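Side-chain contacts in metal-dependent hydrolase (Lactobacillus plantarum, PDB 2F6K), which probably catalyses the metal-dependent, non-oxidative decarboxylation of aminocarboxymuconate semialdehyde, in an amidohydrolase-family barrel that holds manganese in the crystal: residues V61-D65 / K66-I70; R128-Y131 / F132-V136. All blocks are in the same frame, centred on the assembly; numbering follows the deposited sequence.

Interaction 1 (V61-D65 / K66-I70)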
ATOM      1  N   VAL A  61     -20.323  -0.340   5.355  1.00 34.26           N
ATOM      2  CA  VAL A  61     -20.838  -1.469   4.591  1.00 34.30           C
ATOM      3  C   VAL A  61     -20.534  -1.481   3.101  1.00 36.12           C
ATOM      4  O   VAL A  61     -21.419  -1.716   2.281  1.00 38.89           O
ATOM      5  CB  VAL A  61     -22.354  -1.614   4.780  1.00 33.27           C
ATOM      6  CG1 VAL A  61     -22.648  -2.138   6.164  1.00 34.32           C
ATOM      7  CG2 VAL A  61     -23.032  -0.268   4.568  1.00 33.31           C
ATOM      8  N   ASN A  62     -19.282  -1.231   2.749  1.00 36.53           N
ATOM      9  CA  ASN A  62     -18.858  -1.259   1.351  1.00 34.20           C
ATOM     10  C   ASN A  62     -17.929  -2.459   1.205  1.00 34.60           C
ATOM     11  O   ASN A  62     -16.745  -2.369   1.521  1.00 36.07           O
ATOM     12  CB  ASN A  62     -18.108   0.025   0.998  1.00 32.27           C
ATOM     13  CG  ASN A  62     -17.441  -0.035  -0.368  1.00 33.54           C
ATOM     14  OD1 ASN A  62     -16.712   0.883  -0.743  1.00 33.93           O
ATOM     15  ND2 ASN A  62     -17.686  -1.112  -1.119  1.00 32.49           N
ATOM     16  N   PHE A  63     -18.464  -3.579   0.731  1.00 35.02           N
ATOM     17  CA  PHE A  63     -17.657  -4.784   0.567  1.00 35.78           C
ATOM     18  C   PHE A  63     -17.350  -5.118  -0.882  1.00 36.93           C
ATOM     19  O   PHE A  63     -16.850  -6.201  -1.170  1.00 38.11           O
ATOM     20  CB  PHE A  63     -18.349  -5.977   1.231  1.00 33.44           C
ATOM     21  CG  PHE A  63     -18.628  -5.770   2.691  1.00 32.94           C
ATOM     22  CD1 PHE A  63     -17.583  -5.626   3.599  1.00 29.48           C
ATOM     23  CD2 PHE A  63     -19.939  -5.673   3.153  1.00 32.69           C
ATOM     24  CE1 PHE A  63     -17.838  -5.384   4.948  1.00 30.50           C
ATOM     25  CE2 PHE A  63     -20.210  -5.433   4.496  1.00 30.60           C
ATOM     26  CZ  PHE A  63     -19.157  -5.286   5.397  1.00 32.37           C
ATOM     27  N   GLY A  64     -17.646  -4.194  -1.793  1.00 37.72           N
ATOM     28  CA  GLY A  64     -17.370  -4.442  -3.197  1.00 35.82           C
ATOM     29  C   GLY A  64     -18.590  -4.818  -4.016  1.00 36.42           C
ATOM     30  O   GLY A  64     -18.509  -4.952  -5.239  1.00 40.20           O
ATOM     31  N   ASP A  65     -19.721  -4.996  -3.347  1.00 33.95           N
ATOM     32  CA  ASP A  65     -20.972  -5.344  -4.019  1.00 32.16           C
ATOM     33  C   ASP A  65     -21.953  -4.172  -3.830  1.00 31.65           C
ATOM     34  O   ASP A  65     -22.455  -3.933  -2.728  1.00 29.91           O
ATOM     35  CB  ASP A  65     -21.545  -6.630  -3.405  1.00 32.22           C
ATOM     36  CG  ASP A  65     -22.787  -7.131  -4.125  1.00 32.11           C
ATOM     37  OD1 ASP A  65     -23.655  -6.313  -4.500  1.00 33.90           O
ATOM     38  OD2 ASP A  65     -22.906  -8.359  -4.298  1.00 35.62           O
ATOM     39  N   LYS A  66     -22.225  -3.450  -4.912  1.00 31.49           N
ATOM     40  CA  LYS A  66     -23.125  -2.300  -4.868  1.00 31.14           C
ATOM     41  C   LYS A  66     -24.525  -2.609  -4.351  1.00 31.96           C
ATOM     42  O   LYS A  66     -25.008  -1.953  -3.424  1.00 33.31           O
ATOM     43  CB  LYS A  66     -23.244  -1.661  -6.246  1.00 30.06           C
ATOM     44  CG  LYS A  66     -24.079  -0.401  -6.239  1.00 35.73           C
ATOM     45  CD  LYS A  66     -24.138   0.235  -7.612  1.00 36.64           C
ATOM     46  CE  LYS A  66     -25.090   1.416  -7.612  1.00 36.64           C
ATOM     47  NZ  LYS A  66     -25.429   1.832  -8.994  1.00 38.28           N
ATOM     48  N   ALA A  67     -25.187  -3.592  -4.949  1.00 31.27           N
ATOM     49  CA  ALA A  67     -26.537  -3.947  -4.509  1.00 32.24           C
ATOM     50  C   ALA A  67     -26.564  -4.277  -3.017  1.00 32.45           C
ATOM     51  O   ALA A  67     -27.483  -3.872  -2.298  1.00 32.85           O
ATOM     52  CB  ALA A  67     -27.060  -5.131  -5.309  1.00 25.58           C
ATOM     53  N   GLU A  68     -25.560  -5.018  -2.557  1.00 32.11           N
ATOM     54  CA  GLU A  68     -25.480  -5.394  -1.150  1.00 33.76           C
ATOM     55  C   GLU A  68     -25.274  -4.163  -0.257  1.00 34.06           C
ATOM     56  O   GLU A  68     -25.871  -4.058   0.819  1.00 34.68           O
ATOM     57  CB  GLU A  68     -24.337  -6.388  -0.927  1.00 33.88           C
ATOM     58  CG  GLU A  68     -24.196  -6.839   0.513  1.00 35.84           C
ATOM     59  CD  GLU A  68     -22.912  -7.598   0.762  1.00 40.46           C
ATOM     60  OE1 GLU A  68     -21.842  -7.106   0.349  1.00 44.69           O
ATOM     61  OE2 GLU A  68     -22.973  -8.678   1.382  1.00 38.70           O
ATOM     62  N   THR A  69     -24.419  -3.246  -0.695  1.00 30.97           N
ATOM     63  CA  THR A  69     -24.165  -2.029   0.067  1.00 30.88           C
ATOM     64  C   THR A  69     -25.465  -1.235   0.231  1.00 30.37           C
ATOM     65  O   THR A  69     -25.793  -0.761   1.319  1.00 32.98           O
ATOM     66  CB  THR A  69     -23.127  -1.129  -0.647  1.00 30.65           C
ATOM     67  OG1 THR A  69     -21.856  -1.790  -0.675  1.00 32.66           O
ATOM     68  CG2 THR A  69     -22.994   0.210   0.072  1.00 28.08           C
ATOM     69  N   ILE A  70     -26.206  -1.094  -0.860  1.00 27.90           N
ATOM     70  CA  ILE A  70     -27.460  -0.360  -0.838  1.00 28.73           C
ATOM     71  C   ILE A  70     -28.513  -1.060   0.018  1.00 31.37           C
ATOM     72  O   ILE A  70     -29.355  -0.419   0.651  1.00 33.38           O
ATOM     73  CB  ILE A  70     -27.994  -0.182  -2.271  1.00 25.97           C
ATOM     74  CG1 ILE A  70     -27.122   0.837  -3.003  1.00 23.52           C
ATOM     75  CG2 ILE A  70     -29.440   0.276  -2.246  1.00 27.45           C
ATOM     76  CD1 ILE A  70     -27.562   1.152  -4.411  1.00 21.15           C
TER
HETATM   77  O   HOH W   1     -21.008  -4.816  -0.578  1.00 44.40           O
HETATM   78  O   HOH W   2     -20.023  -1.877  -2.568  1.00 40.21           O
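D65 caps the start of helix 66-86: its OD1 accepts from E68 N at 3.0 Å, with an N-H...O angle of 167°, the N-cap bond that meets an amide of the first turn. The carboxylate lies with CG anti to the backbone N (chi1 -175°), which swings it toward the helix end, and the amide reaches OD1 from above the carboxylate plane. D65 O then receives T69 N at 2.9 Å, the first i to i+4 bond of the helix.

The close-fitting side is that of T69 and E68, both buried. T69 OG1 stands 3.0 Å from V61 O, and its CG2 touches the same carbonyl oxygen. Water 1 fills the bend, accepting from F63 N and donating to D65 O and to E68 OE1, the last at 2.6 Å; E68 OE1 also lies at the F63 ring edge, 3.7 Å from CD2. The other carboxylate oxygen, E68 OE2, pairs with R21 and H22.

On the solvent side lie the D65 carboxylate, tied down by its capping bond, and A67, whose CB approaches D65 OD1 without a bond. The bend follows strand 49-55 of the barrel, with helix 13-22 beside V61 and F63, whose ring stacks on H22.

Interaction 2 (R128-Y131 / F132-V136); sequences RGLY and FGSPV
Y131 and S134 close a type II beta turn, with S134 N donating to Y131 O at 3.1 Å; the N-H...O angle is 150° and the donor is tilted 21° from the carbonyl plane.

The side chain of F132, the first corner of the turn, meets the strand residues only at CB, next to the peptide bond; F132 N lies 3.3 Å from Y131 CB. With chi1 at -158° its CG lies anti to the backbone N, and the ring leaves the turn to meet Y141 edge-to-face. G133 takes the second corner with a positive phi, suited to glycine: a CB here would be jammed against the carbonyl oxygen of F132. S134 points back at the strand residues. Its CB sits 3.2 Å from Y131 O and 3.7 Å from L130 CD2, so one methylene packs against both the acceptor of the turn and a leucine methyl. S134 OG, in turn, receives a weak bond from V136 N at 3.5 Å, across P135, where a 3-10 segment begins. P135 turns away from L130 and Y131. V136 turns back, laying CG1 3.7 Å from L130 CD1. The two methyls of L130 thus divide the work, CD2 going to S134 and CD1 to V136, in a purely apolar contact at the latter.

Y131 sends its ring away from the turn, and its hydroxyl bonds to D179 and to the backbone N of A159. Strand 130-131 pairs antiparallel with strand 126-127, and the turn leads from it towards helix 138-145, whose Y141 hydroxyl bonds S134 O. The F132 side chain touches V151 and L153 of strand 150-154 and T183 and M187 of helix 171-189, while Y131 packs against that same helix at M182 and T183.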
ATOM      1  N   ARG A 128     -13.408   2.069   2.025  1.00 29.09           N
ATOM      2  CA  ARG A 128     -12.499   1.332   1.149  1.00 29.58           C
ATOM      3  C   ARG A 128     -11.620   2.241   0.296  1.00 29.36           C
ATOM      4  O   ARG A 128     -11.350   1.929  -0.862  1.00 28.74           O
ATOM      5  CB  ARG A 128     -13.261   0.369   0.220  1.00 28.86           C
ATOM      6  CG  ARG A 128     -13.860  -0.856   0.915  1.00 30.44           C
ATOM      7  CD  ARG A 128     -14.372  -1.875  -0.108  1.00 33.55           C
ATOM      8  NE  ARG A 128     -13.289  -2.601  -0.773  1.00 39.84           N
ATOM      9  CZ  ARG A 128     -12.667  -3.661  -0.257  1.00 37.95           C
ATOM     10  NH1 ARG A 128     -13.020  -4.126   0.929  1.00 38.66           N
ATOM     11  NH2 ARG A 128     -11.694  -4.261  -0.928  1.00 35.05           N
ATOM     12  N   GLY A 129     -11.184   3.369   0.849  1.00 28.50           N
ATOM     13  CA  GLY A 129     -10.314   4.240   0.077  1.00 29.48           C
ATOM     14  C   GLY A 129     -10.873   5.580  -0.357  1.00 30.21           C
ATOM     15  O   GLY A 129     -10.111   6.474  -0.731  1.00 31.16           O
ATOM     16  N   LEU A 130     -12.195   5.725  -0.350  1.00 29.70           N
ATOM     17  CA  LEU A 130     -12.797   7.001  -0.715  1.00 30.35           C
ATOM     18  C   LEU A 130     -12.971   7.781   0.588  1.00 28.97           C
ATOM     19  O   LEU A 130     -13.856   7.481   1.388  1.00 27.55           O
ATOM     20  CB  LEU A 130     -14.155   6.797  -1.397  1.00 31.85           C
ATOM     21  CG  LEU A 130     -14.724   8.048  -2.090  1.00 36.47           C
ATOM     22  CD1 LEU A 130     -15.946   7.682  -2.909  1.00 36.62           C
ATOM     23  CD2 LEU A 130     -15.082   9.098  -1.056  1.00 36.44           C
ATOM     24  N   TYR A 131     -12.108   8.771   0.805  1.00 26.95           N
ATOM     25  CA  TYR A 131     -12.163   9.572   2.021  1.00 26.44           C
ATOM     26  C   TYR A 131     -13.209  10.673   1.931  1.00 27.14           C
ATOM     27  O   TYR A 131     -13.392  11.290   0.876  1.00 24.15           O
ATOM     28  CB  TYR A 131     -10.782  10.179   2.331  1.00 27.43           C
ATOM     29  CG  TYR A 131      -9.832   9.189   2.968  1.00 28.68           C
ATOM     30  CD1 TYR A 131      -9.225   8.184   2.212  1.00 28.57           C
ATOM     31  CD2 TYR A 131      -9.636   9.179   4.353  1.00 30.09           C
ATOM     32  CE1 TYR A 131      -8.463   7.186   2.819  1.00 25.80           C
ATOM     33  CE2 TYR A 131      -8.878   8.183   4.972  1.00 28.41           C
ATOM     34  CZ  TYR A 131      -8.301   7.187   4.201  1.00 29.14           C
ATOM     35  OH  TYR A 131      -7.627   6.152   4.812  1.00 26.49           O
ATOM     36  N   PHE A 132     -13.899  10.919   3.040  1.00 26.79           N
ATOM     37  CA  PHE A 132     -14.922  11.943   3.030  1.00 27.30           C
ATOM     38  C   PHE A 132     -14.256  13.252   2.645  1.00 27.19           C
ATOM     39  O   PHE A 132     -13.096  13.485   2.971  1.00 27.78           O
ATOM     40  CB  PHE A 132     -15.586  12.061   4.393  1.00 27.09           C
ATOM     41  CG  PHE A 132     -16.947  12.684   4.338  1.00 31.44           C
ATOM     42  CD1 PHE A 132     -17.986  12.052   3.648  1.00 31.29           C
ATOM     43  CD2 PHE A 132     -17.198  13.903   4.963  1.00 28.38           C
ATOM     44  CE1 PHE A 132     -19.259  12.631   3.582  1.00 32.10           C
ATOM     45  CE2 PHE A 132     -18.466  14.489   4.902  1.00 28.24           C
ATOM     46  CZ  PHE A 132     -19.497  13.852   4.211  1.00 31.07           C
ATOM     47  N   GLY A 133     -14.985  14.100   1.937  1.00 28.06           N
ATOM     48  CA  GLY A 133     -14.418  15.357   1.501  1.00 30.45           C
ATOM     49  C   GLY A 133     -14.072  15.254   0.030  1.00 33.28           C
ATOM     50  O   GLY A 133     -13.929  16.266  -0.653  1.00 37.16           O
ATOM     51  N   SER A 134     -13.941  14.025  -0.464  1.00 32.76           N
ATOM     52  CA  SER A 134     -13.622  13.784  -1.870  1.00 34.44           C
ATOM     53  C   SER A 134     -14.697  14.347  -2.796  1.00 33.88           C
ATOM     54  O   SER A 134     -15.896  14.160  -2.564  1.00 32.21           O
ATOM     55  CB  SER A 134     -13.435  12.289  -2.129  1.00 36.49           C
ATOM     56  OG  SER A 134     -13.126  12.040  -3.489  1.00 37.03           O
ATOM     57  N   PRO A 135     -14.283  15.046  -3.863  1.00 31.98           N
ATOM     58  CA  PRO A 135     -15.251  15.619  -4.804  1.00 31.98           C
ATOM     59  C   PRO A 135     -16.127  14.578  -5.513  1.00 32.77           C
ATOM     60  O   PRO A 135     -17.052  14.922  -6.258  1.00 34.31           O
ATOM     61  CB  PRO A 135     -14.371  16.424  -5.764  1.00 29.24           C
ATOM     62  CG  PRO A 135     -13.024  15.773  -5.650  1.00 31.52           C
ATOM     63  CD  PRO A 135     -12.916  15.491  -4.181  1.00 31.36           C
ATOM     64  N   VAL A 136     -15.836  13.305  -5.270  1.00 30.88           N
ATOM     65  CA  VAL A 136     -16.605  12.218  -5.863  1.00 29.99           C
ATOM     66  C   VAL A 136     -18.008  12.244  -5.274  1.00 30.87           C
ATOM     67  O   VAL A 136     -18.952  11.693  -5.845  1.00 29.80           O
ATOM     68  CB  VAL A 136     -15.937  10.843  -5.563  1.00 28.62           C
ATOM     69  CG1 VAL A 136     -16.898   9.702  -5.832  1.00 28.52           C
ATOM     70  CG2 VAL A 136     -14.702  10.671  -6.436  1.00 27.84           C
TER

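In the fold
Following the chain from its N terminus, interaction 1 comes first, closing the loop that leads from strand 49-55 into helix 66-86. Strand 91-95, helix 102-114 and strand 120-124 intervene before interaction 2 turns the short hairpin 126-131 towards helix 138-145. The two contacts are therefore in series, neither nested nor crossed, with centres about 16 Å apart. They nevertheless meet in space, the side chain of R128 packing on N62, and P100 touches both N62 and L130. Each also reaches the second subunit: K66 packs on its R139, while P135 and V136 pack on its Y101. Together they join two loops of the amidohydrolase barrel to each other and to a subunit interface.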